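Local coordinates for 16 kDa salivary peptide (Culex quinquefasciatus, PDB 7KCG), which is of unknown function but adopts a ricin-type beta-trefoil fold and may bind sugars, at residues Phe117-Gly120 and Gly121-Trp124. Residues are numbered along the deposited sequence; the frame is centred on the assembly and turned at random.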
ATOM      1  N   PHE A 117       3.761  -2.646   5.762  1.00 34.37           N
ATOM      2  CA  PHE A 117       3.895  -3.698   6.759  1.00 44.44           C
ATOM      3  C   PHE A 117       2.656  -3.692   7.639  1.00 40.91           C
ATOM      4  O   PHE A 117       2.026  -2.650   7.836  1.00 38.38           O
ATOM      5  CB  PHE A 117       5.192  -3.470   7.563  1.00 44.60           C
ATOM      6  CG  PHE A 117       5.241  -4.161   8.906  1.00 51.49           C
ATOM      7  CD1 PHE A 117       4.684  -3.568  10.037  1.00 50.12           C
ATOM      8  CD2 PHE A 117       5.908  -5.368   9.051  1.00 50.20           C
ATOM      9  CE1 PHE A 117       4.744  -4.196  11.274  1.00 54.28           C
ATOM     10  CE2 PHE A 117       5.982  -5.997  10.291  1.00 56.14           C
ATOM     11  CZ  PHE A 117       5.396  -5.408  11.401  1.00 57.46           C
ATOM     12  N   THR A 118       2.288  -4.867   8.148  1.00 46.02           N
ATOM     13  CA  THR A 118       1.284  -4.919   9.202  1.00 49.38           C
ATOM     14  C   THR A 118       1.735  -5.882  10.282  1.00 54.39           C
ATOM     15  O   THR A 118       2.389  -6.893  10.003  1.00 46.62           O
ATOM     16  CB  THR A 118      -0.103  -5.330   8.687  1.00 48.88           C
ATOM     17  OG1 THR A 118      -1.062  -5.183   9.748  1.00 49.36           O
ATOM     18  CG2 THR A 118      -0.111  -6.772   8.204  1.00 48.49           C
ATOM     19  N   GLN A 119       1.289  -5.599  11.501  1.00 57.26           N
ATOM     20  CA  GLN A 119       1.736  -6.411  12.649  1.00 65.89           C
ATOM     21  C   GLN A 119       1.129  -7.802  12.612  1.00 65.83           C
ATOM     22  O   GLN A 119       1.886  -8.781  12.629  1.00 71.73           O
ATOM     23  CB  GLN A 119       1.342  -5.722  13.950  1.00 66.54           C
ATOM     24  CG  GLN A 119       2.282  -6.044  15.100  1.00 74.78           C
ATOM     25  CD  GLN A 119       3.691  -5.576  14.836  1.00 76.58           C
ATOM     26  OE1 GLN A 119       3.955  -4.383  14.716  1.00 78.66           O
ATOM     27  NE2 GLN A 119       4.616  -6.518  14.759  1.00 76.17           N
ATOM     28  N   GLY A 120      -0.179  -7.876  12.637  1.00 69.82           N
ATOM     29  CA  GLY A 120      -0.816  -9.191  12.726  1.00 72.67           C
ATOM     30  C   GLY A 120      -2.026  -9.133  13.624  1.00 75.68           C
ATOM     31  O   GLY A 120      -1.853  -8.925  14.814  1.00 84.64           O
ATOM     32  N   GLY A 121      -3.218  -9.248  13.047  1.00 90.11           N
ATOM     33  CA  GLY A 121      -4.474  -9.200  13.821  1.00 96.66           C
ATOM     34  C   GLY A 121      -4.818  -7.769  14.148  1.00 95.17           C
ATOM     35  O   GLY A 121      -5.847  -7.542  14.797  1.00 97.78           O
ATOM     36  N   THR A 122      -3.978  -6.844  13.693  1.00 91.07           N
ATOM     37  CA  THR A 122      -4.162  -5.408  13.963  1.00 83.57           C
ATOM     38  C   THR A 122      -4.689  -4.777  12.697  1.00 81.68           C
ATOM     39  O   THR A 122      -4.278  -5.229  11.620  1.00 77.99           O
ATOM     40  CB  THR A 122      -2.805  -4.766  14.239  1.00 82.79           C
ATOM     41  OG1 THR A 122      -1.967  -5.788  14.772  1.00 91.11           O
ATOM     42  CG2 THR A 122      -2.882  -3.620  15.219  1.00 75.10           C
ATOM     43  N   ASP A 123      -5.600  -3.827  12.825  1.00 70.90           N
ATOM     44  CA  ASP A 123      -6.099  -3.075  11.686  1.00 67.24           C
ATOM     45  C   ASP A 123      -5.199  -1.894  11.344  1.00 60.42           C
ATOM     46  O   ASP A 123      -5.563  -1.066  10.502  1.00 61.63           O
ATOM     47  CB  ASP A 123      -7.535  -2.617  11.942  1.00 74.44           C
ATOM     48  CG  ASP A 123      -8.550  -3.707  11.633  1.00 80.56           C
ATOM     49  OD1 ASP A 123      -8.353  -4.850  12.097  1.00 79.27           O
ATOM     50  OD2 ASP A 123      -9.539  -3.422  10.922  1.00 82.80           O
ATOM     51  N   TRP A 124      -4.027  -1.810  11.975  1.00 50.19           N
ATOM     52  CA  TRP A 124      -3.084  -0.733  11.741  1.00 48.61           C
ATOM     53  C   TRP A 124      -2.063  -1.169  10.696  1.00 47.04           C
ATOM     54  O   TRP A 124      -1.575  -2.309  10.721  1.00 48.03           O
ATOM     55  CB  TRP A 124      -2.377  -0.337  13.042  1.00 51.42           C
ATOM     56  CG  TRP A 124      -3.328   0.179  14.108  1.00 51.88           C
ATOM     57  CD1 TRP A 124      -4.546   0.747  13.899  1.00 51.29           C
ATOM     58  CD2 TRP A 124      -3.146   0.132  15.538  1.00 54.38           C
ATOM     59  NE1 TRP A 124      -5.132   1.072  15.105  1.00 53.23           N
ATOM     60  CE2 TRP A 124      -4.289   0.709  16.123  1.00 55.14           C
ATOM     61  CE3 TRP A 124      -2.123  -0.337  16.374  1.00 56.10           C
ATOM     62  CZ2 TRP A 124      -4.442   0.840  17.514  1.00 57.54           C
ATOM     63  CZ3 TRP A 124      -2.274  -0.210  17.756  1.00 61.54           C
ATOM     64  CH2 TRP A 124      -3.430   0.377  18.311  1.00 59.18           C
TER
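Thr118 and Trp124 face each other across the mouth of a tight loop, their CA atoms 6.6 Å apart, and the chain between them reverses through Gly120 and Gly121, both at positive phi. At Gly120 a CB would run into the carbonyl O of Gln119, and at Gly121 it would clash with the O of Gly120; the chain can turn this way here because neither residue carries one.

Two threonine hydroxyls reach across the loop, one with a sound bond and one with a weak one. Thr118 OG1 donates to the backbone O of Trp124 at 3.1 Å, closing the mouth of the loop from side chain to main chain. The C=O...OG1 angle is 157°, and the hydroxyl oxygen lies tilted 22° from the carbonyl plane. The hydroxyl reaches across because OG1 is trans to the backbone N of Thr118 (chi1 -172°). Nearer the tip, Thr122 makes the second link: its OG1 gives a weak hydrogen bond to Gly120 O, also at 3.1 Å, back across Gly121. The same hydroxyl rests on the aliphatic root of Gln119, with Gln119 CB 3.4 Å from Thr122 OG1. Beyond that carbon the glutamine chain bends at its second torsion and leaves the loop, bringing OE1 to the edge of the Phe117 ring, in its plane. The Trp124 indole also swings away, and its part in the closure is played by the main-chain carbonyl.

This loop joins strand 115-118 to strand 125-128, the two partners of a small antiparallel hairpin at the surface of the trefoil. The Phe117 ring meets Tyr128 edge-to-face and Tyr136 obliquely, while Glu19 takes the N-H of Gly121. Asp123 OD1 forms a salt bridge with Arg21, just before strand 22-29, and Asp123 O accepts a hydrogen bond from Ser38 OG in strand 34-40.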